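PDB 3ED5: putative HAD-hydrolase YfnB, which probably acts as a hydrolase of the haloacid dehalogenase-like superfamily, perhaps a 5'-nucleotidase, with an aspartate as nucleophile. Local coordinates for residues Ala46-Ile51 / Thr72-Leu77; Asp106-Leu111 / Arg221-Leu226; Ile123-Val128 / Ile148-Asp153; Asp189-Gln194 / Pro212-Thr217. One frame throughout, in Å; residues are numbered along the deposited sequence.

Interaction 1 of 4, residues Ala46-Ile51 / Thr72-Leu77; sequences AQYKTI and TRFSAL. With FMT (formic acid), chain B.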
loop_
_atom_site.group_PDB
_atom_site.type_symbol
_atom_site.label_atom_id
_atom_site.label_comp_id
_atom_site.label_asym_id
_atom_site.label_seq_id
_atom_site.Cartn_x
_atom_site.Cartn_y
_atom_site.Cartn_z
ATOM N N ALA A 46 -0.963 10.524 17.082
ATOM C CA ALA A 46 -1.507 9.225 17.431
ATOM C C ALA A 46 -2.979 9.172 17.022
ATOM O O ALA A 46 -3.413 8.203 16.396
ATOM C CB ALA A 46 -1.358 8.962 18.918
ATOM N N GLN A 47 -3.745 10.216 17.359
ATOM C CA GLN A 47 -5.169 10.213 16.963
ATOM C C GLN A 47 -5.350 10.236 15.442
ATOM O O GLN A 47 -6.243 9.529 14.927
ATOM C CB GLN A 47 -5.982 11.340 17.617
ATOM C CG GLN A 47 -6.194 11.182 19.138
ATOM C CD GLN A 47 -6.808 9.857 19.603
ATOM O OE1 GLN A 47 -7.919 9.455 19.199
ATOM N NE2 GLN A 47 -6.094 9.186 20.506
ATOM N N TYR A 48 -4.515 11.009 14.730
ATOM C CA TYR A 48 -4.550 11.009 13.260
ATOM C C TYR A 48 -4.400 9.573 12.751
ATOM O O TYR A 48 -5.176 9.091 11.892
ATOM C CB TYR A 48 -3.444 11.875 12.607
ATOM C CG TYR A 48 -3.440 11.631 11.115
ATOM C CD1 TYR A 48 -4.468 12.150 10.321
ATOM C CD2 TYR A 48 -2.476 10.820 10.506
ATOM C CE1 TYR A 48 -4.540 11.890 8.967
ATOM C CE2 TYR A 48 -2.522 10.558 9.128
ATOM C CZ TYR A 48 -3.561 11.093 8.363
ATOM O OH TYR A 48 -3.623 10.852 7.004
ATOM N N LYS A 49 -3.404 8.873 13.286
ATOM C CA LYS A 49 -3.168 7.508 12.791
ATOM C C LYS A 49 -4.364 6.585 13.050
ATOM O O LYS A 49 -4.724 5.807 12.157
ATOM C CB LYS A 49 -1.859 6.930 13.331
ATOM C CG LYS A 49 -0.614 7.674 12.791
ATOM C CD LYS A 49 0.656 6.880 13.070
ATOM C CE LYS A 49 1.908 7.546 12.503
ATOM N NZ LYS A 49 2.634 8.356 13.535
ATOM N N THR A 50 -5.011 6.715 14.212
ATOM C CA THR A 50 -6.142 5.860 14.538
ATOM C C THR A 50 -7.350 6.201 13.648
ATOM O O THR A 50 -8.030 5.291 13.121
ATOM C CB THR A 50 -6.530 5.961 16.044
ATOM O OG1 THR A 50 -5.375 5.646 16.856
ATOM C CG2 THR A 50 -7.669 4.983 16.373
ATOM N N ILE A 51 -7.612 7.505 13.519
ATOM C CA ILE A 51 -8.705 7.986 12.666
ATOM C C ILE A 51 -8.477 7.541 11.220
ATOM O O ILE A 51 -9.388 6.980 10.600
ATOM C CB ILE A 51 -8.816 9.490 12.698
ATOM C CG1 ILE A 51 -9.419 9.888 14.054
ATOM C CG2 ILE A 51 -9.734 10.031 11.591
ATOM C CD1 ILE A 51 -9.214 11.412 14.461
ATOM N N THR A 72 -12.097 13.786 4.569
ATOM C CA THR A 72 -12.586 14.051 5.928
ATOM C C THR A 72 -11.586 13.816 7.053
ATOM O O THR A 72 -11.805 14.313 8.169
ATOM C CB THR A 72 -13.904 13.321 6.252
ATOM O OG1 THR A 72 -13.714 11.919 6.127
ATOM C CG2 THR A 72 -15.027 13.744 5.293
ATOM N N ARG A 73 -10.515 13.071 6.808
ATOM C CA ARG A 73 -9.623 12.673 7.908
ATOM C C ARG A 73 -9.047 13.906 8.631
ATOM O O ARG A 73 -9.015 13.941 9.875
ATOM C CB ARG A 73 -8.501 11.736 7.433
ATOM C CG ARG A 73 -7.631 12.338 6.315
ATOM C CD ARG A 73 -6.800 11.200 5.649
ATOM N NE ARG A 73 -6.085 11.646 4.460
ATOM C CZ ARG A 73 -5.269 10.846 3.769
ATOM N NH1 ARG A 73 -5.030 9.606 4.222
ATOM N NH2 ARG A 73 -4.650 11.297 2.689
ATOM N N PHE A 74 -8.624 14.920 7.880
ATOM C CA PHE A 74 -8.005 16.100 8.561
ATOM C C PHE A 74 -9.010 17.011 9.225
ATOM O O PHE A 74 -8.694 17.650 10.233
ATOM C CB PHE A 74 -7.098 16.900 7.619
ATOM C CG PHE A 74 -5.926 16.110 7.158
ATOM C CD1 PHE A 74 -4.917 15.766 8.050
ATOM C CD2 PHE A 74 -5.856 15.641 5.839
ATOM C CE1 PHE A 74 -3.823 14.952 7.601
ATOM C CE2 PHE A 74 -4.793 14.857 5.408
ATOM C CZ PHE A 74 -3.793 14.505 6.285
ATOM N N SER A 75 -10.219 17.089 8.686
ATOM C CA SER A 75 -11.259 17.837 9.385
ATOM C C SER A 75 -11.740 17.078 10.625
ATOM O O SER A 75 -11.966 17.714 11.665
ATOM C CB SER A 75 -12.419 18.237 8.476
ATOM O OG SER A 75 -12.743 17.172 7.614
ATOM N N ALA A 76 -11.862 15.748 10.537
ATOM C CA ALA A 76 -12.217 14.947 11.745
ATOM C C ALA A 76 -11.192 15.156 12.858
ATOM O O ALA A 76 -11.556 15.344 14.028
ATOM C CB ALA A 76 -12.322 13.460 11.405
ATOM N N LEU A 77 -9.910 15.148 12.496
ATOM C CA LEU A 77 -8.857 15.363 13.498
ATOM C C LEU A 77 -8.892 16.789 14.043
ATOM O O LEU A 77 -9.031 17.004 15.272
ATOM C CB LEU A 77 -7.487 15.084 12.871
ATOM C CG LEU A 77 -6.283 15.310 13.786
ATOM C CD1 LEU A 77 -6.243 14.242 14.888
ATOM C CD2 LEU A 77 -5.000 15.324 12.925
HETATM C C FMT B . -2.906 8.095 1.417
HETATM O O1 FMT B . -2.854 8.743 2.448
HETATM O O2 FMT B . -3.631 8.383 0.481
#
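Within the helical cap of this HAD-family enzyme, Tyr48, Ile51, Arg73, Phe74 and Leu77 interlock where helix 42-60 meets helix 66-80. The axes of the two short segments come within 9.9 Å of each other, their N-to-C directions 135° apart. Tyr48 has the largest share of the contact. It holds CG anti to the backbone N (chi1 171°); its ring lies almost parallel to that of Phe74, yet the two are slid so far that they barely overlap and the centroids stand 5.2 Å apart. The closest atoms are Tyr48 CE1 and Phe74 CE1, 3.4 Å apart. Nearer the backbone, Tyr48 CB meets Leu77 CD2 at 3.8 Å. Leu77 thereby serves two neighbours, since its other branch, CD1, faces Ile51 CD1 at 4.1 Å.

The phenol oxygen illustrates that proximity alone does not make a bond: Tyr48 OH sits over one face of the Arg73 guanidinium, 3.4 Å from NH1, at an angle too poor for hydrogen bonding. The N-H donors have other partners. Arg73 NH1 and NH2 both bond O1 of a formic acid at the guanidinium edge, at 2.9 and 3.1 Å, NH1 also bonds Asn52, and NH2 forms a salt bridge with Glu91. The formic acid, probably a crystallisation component, is gripped further by Arg95. Tyr94 of helix 87-98 and Leu29 of helix 21-35 close round Phe74. Aliphatic and aromatic contacts beside a buried arginine paired with Glu91 thus join two helices of what is consistent with the four-helix C1-type cap of many HAD phosphatases.

Interaction 2 of 4, residues Asp106-Leu111 / Arg221-Leu226; sequences DGAFDL and RKLEEL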
loop_
_atom_site.group_PDB
_atom_site.type_symbol
_atom_site.label_atom_id
_atom_site.label_comp_id
_atom_site.label_asym_id
_atom_site.label_seq_id
_atom_site.Cartn_x
_atom_site.Cartn_y
_atom_site.Cartn_z
ATOM N N ASP A 106 13.998 -0.754 2.724
ATOM C CA ASP A 106 15.342 -1.329 2.669
ATOM C C ASP A 106 15.432 -2.485 1.672
ATOM O O ASP A 106 14.637 -3.429 1.741
ATOM C CB ASP A 106 15.767 -1.821 4.060
ATOM C CG ASP A 106 16.145 -0.684 4.991
ATOM O OD1 ASP A 106 16.377 0.455 4.509
ATOM O OD2 ASP A 106 16.207 -0.929 6.225
ATOM N N GLY A 107 16.365 -2.350 0.724
ATOM C CA GLY A 107 16.588 -3.391 -0.289
ATOM C C GLY A 107 15.581 -3.460 -1.427
ATOM O O GLY A 107 15.747 -4.322 -2.311
ATOM N N ALA A 108 14.549 -2.594 -1.430
ATOM C CA ALA A 108 13.475 -2.702 -2.443
ATOM C C ALA A 108 13.975 -2.536 -3.871
ATOM O O ALA A 108 13.560 -3.298 -4.764
ATOM C CB ALA A 108 12.300 -1.718 -2.154
ATOM N N PHE A 109 14.861 -1.571 -4.117
ATOM C CA PHE A 109 15.290 -1.336 -5.511
ATOM C C PHE A 109 16.055 -2.554 -6.048
ATOM O O PHE A 109 15.767 -3.045 -7.156
ATOM C CB PHE A 109 16.113 -0.054 -5.668
ATOM C CG PHE A 109 16.410 0.288 -7.084
ATOM C CD1 PHE A 109 15.573 1.158 -7.778
ATOM C CD2 PHE A 109 17.511 -0.277 -7.744
ATOM C CE1 PHE A 109 15.818 1.490 -9.112
ATOM C CE2 PHE A 109 17.757 0.038 -9.088
ATOM C CZ PHE A 109 16.910 0.941 -9.759
ATOM N N ASP A 110 17.022 -3.035 -5.272
ATOM C CA ASP A 110 17.822 -4.185 -5.720
ATOM C C ASP A 110 16.942 -5.439 -5.887
ATOM O O ASP A 110 17.111 -6.209 -6.870
ATOM C CB ASP A 110 18.977 -4.451 -4.761
ATOM C CG ASP A 110 20.026 -3.344 -4.785
ATOM O OD1 ASP A 110 20.054 -2.522 -5.746
ATOM O OD2 ASP A 110 20.827 -3.291 -3.826
ATOM N N LEU A 111 16.016 -5.630 -4.944
ATOM C CA LEU A 111 15.088 -6.777 -5.009
ATOM C C LEU A 111 14.258 -6.719 -6.284
ATOM O O LEU A 111 14.258 -7.663 -7.089
ATOM C CB LEU A 111 14.165 -6.852 -3.788
ATOM C CG LEU A 111 13.104 -7.960 -3.979
ATOM C CD1 LEU A 111 13.753 -9.310 -3.560
ATOM C CD2 LEU A 111 11.803 -7.718 -3.317
ATOM N N ARG A 221 10.348 -10.430 7.397
ATOM C CA ARG A 221 10.670 -9.095 7.929
ATOM C C ARG A 221 11.374 -8.227 6.891
ATOM O O ARG A 221 11.176 -7.017 6.872
ATOM C CB ARG A 221 11.503 -9.207 9.197
ATOM C CG ARG A 221 10.719 -9.849 10.340
ATOM C CD ARG A 221 11.626 -10.048 11.532
ATOM N NE ARG A 221 11.911 -8.787 12.186
ATOM C CZ ARG A 221 12.819 -8.634 13.148
ATOM N NH1 ARG A 221 13.552 -9.671 13.564
ATOM N NH2 ARG A 221 13.002 -7.440 13.685
ATOM N N LYS A 222 12.182 -8.825 6.024
ATOM C CA LYS A 222 12.926 -8.031 5.058
ATOM C C LYS A 222 12.639 -8.555 3.678
ATOM O O LYS A 222 12.468 -9.765 3.495
ATOM C CB LYS A 222 14.425 -8.112 5.307
ATOM C CG LYS A 222 14.869 -7.526 6.650
ATOM C CD LYS A 222 16.384 -7.406 6.766
ATOM C CE LYS A 222 17.092 -8.754 6.718
ATOM N NZ LYS A 222 18.493 -8.649 7.277
ATOM N N LEU A 223 12.617 -7.648 2.706
ATOM C CA LEU A 223 12.351 -8.048 1.329
ATOM C C LEU A 223 13.312 -9.110 0.789
ATOM O O LEU A 223 12.905 -9.937 -0.023
ATOM C CB LEU A 223 12.353 -6.825 0.416
ATOM C CG LEU A 223 11.147 -5.883 0.610
ATOM C CD1 LEU A 223 11.372 -4.605 -0.254
ATOM C CD2 LEU A 223 9.815 -6.509 0.218
ATOM N N GLU A 224 14.568 -9.085 1.234
ATOM C CA GLU A 224 15.564 -10.046 0.723
ATOM C C GLU A 224 15.215 -11.491 1.093
ATOM O O GLU A 224 15.701 -12.427 0.446
ATOM C CB GLU A 224 16.975 -9.690 1.204
ATOM C CG GLU A 224 17.143 -9.736 2.730
ATOM C CD GLU A 224 18.557 -9.351 3.210
ATOM O OE1 GLU A 224 19.270 -8.597 2.509
ATOM O OE2 GLU A 224 18.958 -9.795 4.304
ATOM N N GLU A 225 14.343 -11.685 2.087
ATOM C CA GLU A 225 13.880 -13.045 2.411
ATOM C C GLU A 225 13.082 -13.664 1.245
ATOM O O GLU A 225 12.850 -14.870 1.240
ATOM C CB GLU A 225 13.036 -13.051 3.682
ATOM C CG GLU A 225 13.822 -12.635 4.934
ATOM C CD GLU A 225 12.898 -12.530 6.130
ATOM O OE1 GLU A 225 12.128 -13.465 6.361
ATOM O OE2 GLU A 225 12.903 -11.503 6.812
ATOM N N LEU A 226 12.653 -12.850 0.274
ATOM C CA LEU A 226 11.948 -13.375 -0.891
ATOM C C LEU A 226 12.798 -14.255 -1.792
ATOM O O LEU A 226 12.243 -15.116 -2.478
ATOM C CB LEU A 226 11.323 -12.268 -1.726
ATOM C CG LEU A 226 10.002 -11.746 -1.178
ATOM C CD1 LEU A 226 9.649 -10.467 -1.955
ATOM C CD2 LEU A 226 8.842 -12.778 -1.271
HETATM O O HOH W 1 13.218 -4.975 3.596
HETATM O O HOH W 2 15.765 -6.608 2.283
#
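Leu111 holds CG anti to its backbone N (chi1 173°), whereas Leu223 turns CG anti to its carbonyl carbon (chi1 -70°), and the two side chains meet at about a right angle. The CD2 branch of Leu111 does double duty: it rests on Leu223 CB at 3.9 Å and on Leu226 CD1 at 3.7 Å. Its sister CD1 lies against the carbonyl oxygen of Leu223. Leu223 in turn sends CD1 to the start of the helix, where it packs on Ala108 CB at 3.6 Å.

Polar groups beside this greasy patch are joined at second hand. One water donates to Asp106 O at 2.8 Å and accepts from Leu223 N at 2.9 Å, so it bridges the two backbones. A second accepts from Glu224 N at 2.9 Å but reaches Asp106 O only weakly. Leucines make the apolar contact, while two waters serve Asp106 O, Leu223 N and Glu224 N. The turn at 221-226 also braces itself, since Glu225 OE2 accepts from the N atoms of both Arg221 (2.8 Å) and Lys222, which approach from the same face of the carboxylate, above its plane.

Gly107 occupies the N-cap of helix 108-116, and its positive phi suits glycine. Around the contact, Ile18 lies on Ala108 and Ile105 on Leu223, while Ile220 of strand 218-220 supports Leu226. The contact therefore fastens the beginning of helix 108-116, which leads to strand 120-125, against the turn that links strand 218-220 to helix 226-230.

Interaction 3 of 4, residues Ile123-Val128 / Ile148-Asp153; sequences IVTNGV and IFVSED. With FMT (formic acid), chain C.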
loop_
_atom_site.group_PDB
_atom_site.type_symbol
_atom_site.label_atom_id
_atom_site.label_comp_id
_atom_site.label_asym_id
_atom_site.label_seq_id
_atom_site.Cartn_x
_atom_site.Cartn_y
_atom_site.Cartn_z
ATOM N N ILE A 123 1.843 -4.187 -9.998
ATOM C CA ILE A 123 1.475 -3.423 -8.787
ATOM C C ILE A 123 -0.036 -3.583 -8.534
ATOM O O ILE A 123 -0.822 -3.518 -9.482
ATOM C CB ILE A 123 1.781 -1.913 -8.932
ATOM C CG1 ILE A 123 3.300 -1.638 -8.980
ATOM C CG2 ILE A 123 1.091 -1.107 -7.775
ATOM C CD1 ILE A 123 4.021 -1.944 -7.665
ATOM N N VAL A 124 -0.424 -3.792 -7.262
ATOM C CA VAL A 124 -1.833 -3.840 -6.859
ATOM C C VAL A 124 -1.981 -2.866 -5.680
ATOM O O VAL A 124 -1.389 -3.069 -4.613
ATOM C CB VAL A 124 -2.362 -5.281 -6.547
ATOM C CG1 VAL A 124 -2.432 -6.098 -7.902
ATOM C CG2 VAL A 124 -1.476 -6.011 -5.470
ATOM N N THR A 125 -2.704 -1.790 -5.931
ATOM C CA THR A 125 -2.772 -0.715 -4.912
ATOM C C THR A 125 -4.155 -0.060 -4.803
ATOM O O THR A 125 -4.855 0.114 -5.807
ATOM C CB THR A 125 -1.637 0.354 -5.155
ATOM O OG1 THR A 125 -1.657 1.332 -4.074
ATOM C CG2 THR A 125 -1.855 1.108 -6.493
ATOM N N ASN A 126 -4.524 0.324 -3.561
ATOM C CA ASN A 126 -5.730 1.130 -3.305
ATOM C C ASN A 126 -5.373 2.636 -3.220
ATOM O O ASN A 126 -6.260 3.479 -3.066
ATOM C CB ASN A 126 -6.349 0.755 -1.945
ATOM C CG ASN A 126 -7.168 -0.500 -1.997
ATOM O OD1 ASN A 126 -7.375 -1.085 -3.075
ATOM N ND2 ASN A 126 -7.636 -0.937 -0.843
ATOM N N GLY A 127 -4.089 2.958 -3.331
ATOM C CA GLY A 127 -3.631 4.358 -3.257
ATOM C C GLY A 127 -4.109 5.213 -4.418
ATOM O O GLY A 127 -4.411 4.727 -5.491
ATOM N N VAL A 128 -4.155 6.517 -4.218
ATOM C CA VAL A 128 -4.507 7.437 -5.301
ATOM C C VAL A 128 -3.580 7.223 -6.517
ATOM O O VAL A 128 -2.340 7.221 -6.368
ATOM C CB VAL A 128 -4.460 8.873 -4.804
ATOM C CG1 VAL A 128 -4.666 9.880 -5.972
ATOM C CG2 VAL A 128 -5.529 9.033 -3.717
ATOM N N ILE A 148 0.183 -1.636 -13.623
ATOM C CA ILE A 148 -0.156 -1.057 -12.310
ATOM C C ILE A 148 -1.679 -1.027 -12.232
ATOM O O ILE A 148 -2.331 -0.378 -13.068
ATOM C CB ILE A 148 0.458 0.348 -12.186
ATOM C CG1 ILE A 148 1.982 0.215 -12.252
ATOM C CG2 ILE A 148 0.018 1.056 -10.864
ATOM C CD1 ILE A 148 2.703 1.518 -12.299
ATOM N N PHE A 149 -2.241 -1.770 -11.281
ATOM C CA PHE A 149 -3.678 -1.882 -11.142
ATOM C C PHE A 149 -4.140 -1.078 -9.933
ATOM O O PHE A 149 -3.866 -1.452 -8.794
ATOM C CB PHE A 149 -4.100 -3.325 -10.995
ATOM C CG PHE A 149 -3.666 -4.184 -12.152
ATOM C CD1 PHE A 149 -4.278 -4.048 -13.418
ATOM C CD2 PHE A 149 -2.652 -5.105 -11.990
ATOM C CE1 PHE A 149 -3.886 -4.849 -14.520
ATOM C CE2 PHE A 149 -2.253 -5.930 -13.091
ATOM C CZ PHE A 149 -2.878 -5.782 -14.350
ATOM N N VAL A 150 -4.864 -0.002 -10.226
ATOM C CA VAL A 150 -5.334 0.916 -9.181
ATOM C C VAL A 150 -6.823 0.676 -8.899
ATOM O O VAL A 150 -7.620 0.526 -9.839
ATOM C CB VAL A 150 -5.021 2.389 -9.598
ATOM C CG1 VAL A 150 -3.498 2.566 -9.784
ATOM C CG2 VAL A 150 -5.740 2.817 -10.863
ATOM N N SER A 151 -7.189 0.623 -7.620
ATOM C CA SER A 151 -8.583 0.360 -7.208
ATOM C C SER A 151 -9.590 1.267 -7.930
ATOM O O SER A 151 -10.673 0.843 -8.299
ATOM C CB SER A 151 -8.748 0.506 -5.670
ATOM O OG SER A 151 -8.305 1.785 -5.241
ATOM N N GLU A 152 -9.211 2.527 -8.146
ATOM C CA GLU A 152 -10.157 3.539 -8.641
ATOM C C GLU A 152 -10.650 3.270 -10.058
ATOM O O GLU A 152 -11.674 3.804 -10.486
ATOM C CB GLU A 152 -9.540 4.946 -8.520
ATOM C CG GLU A 152 -8.284 5.168 -9.378
ATOM C CD GLU A 152 -7.579 6.458 -9.018
ATOM O OE1 GLU A 152 -7.028 6.566 -7.914
ATOM O OE2 GLU A 152 -7.588 7.380 -9.843
ATOM N N ASP A 153 -9.942 2.404 -10.776
ATOM C CA ASP A 153 -10.374 1.986 -12.117
ATOM C C ASP A 153 -11.376 0.846 -12.108
ATOM O O ASP A 153 -11.949 0.504 -13.165
ATOM C CB ASP A 153 -9.161 1.471 -12.887
ATOM C CG ASP A 153 -8.270 2.570 -13.385
ATOM O OD1 ASP A 153 -8.542 3.780 -13.142
ATOM O OD2 ASP A 153 -7.257 2.204 -14.027
HETATM C C FMT C . -3.614 -1.039 -0.050
HETATM O O1 FMT C . -3.835 -0.026 0.590
HETATM O O2 FMT C . -3.384 -0.937 -1.255
HETATM O O HOH W 3 -6.669 3.368 -6.513
#
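Ile148, in the outermost strand 147-150, lies side by side with Ile123, CG2 to CG2 at 3.9 Å, in the parallel beta-alpha-beta unit formed by strand 120-125, helix 129-138 and strand 147-150 of the Rossmann-like HAD core. Leu136 and Tyr133 of the connecting helix cover this isoleucine pair. Phe149 comes next and turns to the opposite face, where its CD2 approaches Val124 CG1 at 4.2 Å and Val167 of helix 161-169 packs on it. Its backbone sustains the parallel ladder: Phe149 N donates to Ile123 O at 2.9 Å, nearly straight at 167°, and Phe149 O accepts from Thr125 N at 3.1 Å while also taking a bond from Tyr163.

Val150 returns to the first face beside Thr125. The ladder's last rung is Ser151 N to Thr125 O, 3.0 Å long, with the donor nearly in line with the carbonyl. Thr125 also makes an ST turn, its OG1 accepting from Gly127 N, and stands where HAD enzymes carry the motif II threonine or serine, close to the probable nucleophile Asp13. Just past the end of that strand, Asn126 N donates to O2 of a bound formic acid at 2.9 Å.

At Ser151 the chain coils into a 3-10 turn. A water joins Ser151 OG, at 2.6 Å, to Glu152 N and Gly127 O, tying the two strand ends together. Glu152 then carries its carboxylate back toward 123-128, where OE1 pairs with Arg66, accepts from Ser129 N and comes to 3.7 Å from Val128 CA.

Interaction 4 of 4, residues Asp189-Gln194 / Pro212-Thr217; sequences DIKGGQ and PEIIPT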
loop_
_atom_site.group_PDB
_atom_site.type_symbol
_atom_site.label_atom_id
_atom_site.label_comp_id
_atom_site.label_asym_id
_atom_site.label_seq_id
_atom_site.Cartn_x
_atom_site.Cartn_y
_atom_site.Cartn_z
ATOM N N ASP A 189 -4.159 -6.895 1.630
ATOM C CA ASP A 189 -3.288 -7.767 0.787
ATOM C C ASP A 189 -3.439 -9.232 1.114
ATOM O O ASP A 189 -3.638 -10.068 0.214
ATOM C CB ASP A 189 -1.813 -7.361 0.924
ATOM C CG ASP A 189 -1.564 -5.930 0.508
ATOM O OD1 ASP A 189 -2.024 -5.545 -0.588
ATOM O OD2 ASP A 189 -0.930 -5.201 1.315
ATOM N N ILE A 190 -3.366 -9.579 2.394
ATOM C CA ILE A 190 -3.380 -10.988 2.748
ATOM C C ILE A 190 -4.791 -11.559 2.656
ATOM O O ILE A 190 -5.011 -12.545 1.968
ATOM C CB ILE A 190 -2.722 -11.253 4.114
ATOM C CG1 ILE A 190 -1.326 -10.584 4.195
ATOM C CG2 ILE A 190 -2.668 -12.742 4.386
ATOM C CD1 ILE A 190 -0.319 -10.977 3.040
ATOM N N LYS A 191 -5.762 -10.909 3.290
ATOM C CA LYS A 191 -7.159 -11.312 3.144
ATOM C C LYS A 191 -7.563 -11.246 1.669
ATOM O O LYS A 191 -8.190 -12.159 1.168
ATOM C CB LYS A 191 -8.082 -10.439 3.981
ATOM C CG LYS A 191 -9.566 -10.869 3.924
ATOM C CD LYS A 191 -10.446 -9.591 4.099
ATOM C CE LYS A 191 -10.489 -9.085 5.524
ATOM N NZ LYS A 191 -10.304 -7.577 5.578
ATOM N N GLY A 192 -7.173 -10.170 0.987
ATOM C CA GLY A 192 -7.442 -10.020 -0.447
ATOM C C GLY A 192 -6.955 -11.221 -1.259
ATOM O O GLY A 192 -7.737 -11.859 -2.012
ATOM N N GLY A 193 -5.682 -11.562 -1.086
ATOM C CA GLY A 193 -5.100 -12.647 -1.898
ATOM C C GLY A 193 -5.747 -13.970 -1.570
ATOM O O GLY A 193 -6.039 -14.751 -2.472
ATOM N N GLN A 194 -5.990 -14.213 -0.280
ATOM C CA GLN A 194 -6.530 -15.481 0.212
ATOM C C GLN A 194 -7.901 -15.698 -0.408
ATOM O O GLN A 194 -8.148 -16.751 -1.028
ATOM C CB GLN A 194 -6.653 -15.392 1.735
ATOM C CG GLN A 194 -6.747 -16.678 2.502
ATOM C CD GLN A 194 -6.891 -16.330 3.982
ATOM O OE1 GLN A 194 -5.930 -15.920 4.628
ATOM N NE2 GLN A 194 -8.106 -16.413 4.492
ATOM N N PRO A 212 -6.635 -9.853 13.493
ATOM C CA PRO A 212 -7.745 -10.549 12.810
ATOM C C PRO A 212 -7.540 -12.052 12.562
ATOM O O PRO A 212 -8.499 -12.749 12.163
ATOM C CB PRO A 212 -7.875 -9.797 11.483
ATOM C CG PRO A 212 -6.562 -9.163 11.268
ATOM C CD PRO A 212 -6.001 -8.844 12.619
ATOM N N GLU A 213 -6.322 -12.540 12.813
ATOM C CA GLU A 213 -5.931 -13.922 12.515
ATOM C C GLU A 213 -6.148 -14.275 11.045
ATOM O O GLU A 213 -6.734 -15.312 10.722
ATOM C CB GLU A 213 -6.649 -14.925 13.415
ATOM C CG GLU A 213 -6.390 -14.717 14.898
ATOM C CD GLU A 213 -7.106 -15.746 15.762
ATOM O OE1 GLU A 213 -7.385 -16.873 15.280
ATOM O OE2 GLU A 213 -7.385 -15.427 16.938
ATOM N N ILE A 214 -5.676 -13.392 10.166
ATOM C CA ILE A 214 -5.685 -13.625 8.717
ATOM C C ILE A 214 -4.333 -14.276 8.408
ATOM O O ILE A 214 -3.281 -13.599 8.469
ATOM C CB ILE A 214 -5.864 -12.292 7.969
ATOM C CG1 ILE A 214 -7.236 -11.697 8.307
ATOM C CG2 ILE A 214 -5.681 -12.474 6.450
ATOM C CD1 ILE A 214 -7.423 -10.262 7.853
ATOM N N ILE A 215 -4.349 -15.568 8.079
ATOM C CA ILE A 215 -3.095 -16.338 7.995
ATOM C C ILE A 215 -2.447 -16.349 6.588
ATOM O O ILE A 215 -2.982 -16.956 5.655
ATOM C CB ILE A 215 -3.247 -17.807 8.511
ATOM C CG1 ILE A 215 -3.938 -17.868 9.892
ATOM C CG2 ILE A 215 -1.862 -18.557 8.520
ATOM C CD1 ILE A 215 -3.278 -17.037 11.002
ATOM N N PRO A 216 -1.263 -15.735 6.459
ATOM C CA PRO A 216 -0.579 -15.675 5.155
ATOM C C PRO A 216 0.134 -17.000 4.817
ATOM O O PRO A 216 0.408 -17.791 5.724
ATOM C CB PRO A 216 0.452 -14.571 5.376
ATOM C CG PRO A 216 0.804 -14.701 6.827
ATOM C CD PRO A 216 -0.483 -15.078 7.523
ATOM N N THR A 217 0.477 -17.225 3.546
ATOM C CA THR A 217 1.276 -18.404 3.190
ATOM C C THR A 217 2.672 -18.253 3.759
ATOM O O THR A 217 3.237 -19.238 4.268
ATOM C CB THR A 217 1.379 -18.602 1.645
ATOM O OG1 THR A 217 0.067 -18.438 1.085
ATOM C CG2 THR A 217 1.951 -20.001 1.275
#
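Ile190 presses its CG2 methyl against the extended chain at 214-216, meeting Ile214 CG2 at 3.7 Å and Pro216 CB at the same 3.7 Å. This CG2, the branch that touches, is anti to the backbone N, with CG1 anti to the carbonyl carbon (chi1 -51°). Ile214 answers with both ends. Its CG2 settles against the backbone of helix 186-195, 3.5 Å from Lys191 N, while its CD1 touches Lys191 CB at 3.9 Å and CE at 4.0 Å, the side chains crossing at a slant. Lys191 is bent beyond CG, and its ammonium goes to Thr187 O of its own helix, while its CB and CE pack against Ile214.

Thr200 of strand 199-203 touches both Ile190 and Pro216, and Trp202 also meets the proline, placing the contact beside strand 199-203. One residue before Ile190, Asp189 forms a salt bridge with Lys158 and touches Asp13, the probable nucleophile. Asp184 and Asp189 fit the acidic motif IV of HAD enzymes, and the helix carrying the second of them is covered here by the extended loop entering strand 218-220, in the alpha/beta layering of a Rossmann-like fold.

Overall arrangement
The four contacts sample two parts of the protein. Interaction 1 belongs to the helical cap, about 23 Å centre to centre from interaction 3, and is a partly buried contact that combines rings and aliphatic groups with an arginine. The others lie in the Rossmann-like core. Interaction 3 is the buried sheet contact and relies on regular backbone bonds; interaction 2, also buried, uses leucines and water bridges instead; interaction 4 is a surface contact of methyl groups and a lysine stem. Segments 212-217 and 221-226 nearly follow one another around strand 218-220. Interaction 3 comes nearest the probable nucleophile, about 5 Å between side chains, while interactions 4 and 2 lie about 8 and 9 Å from it.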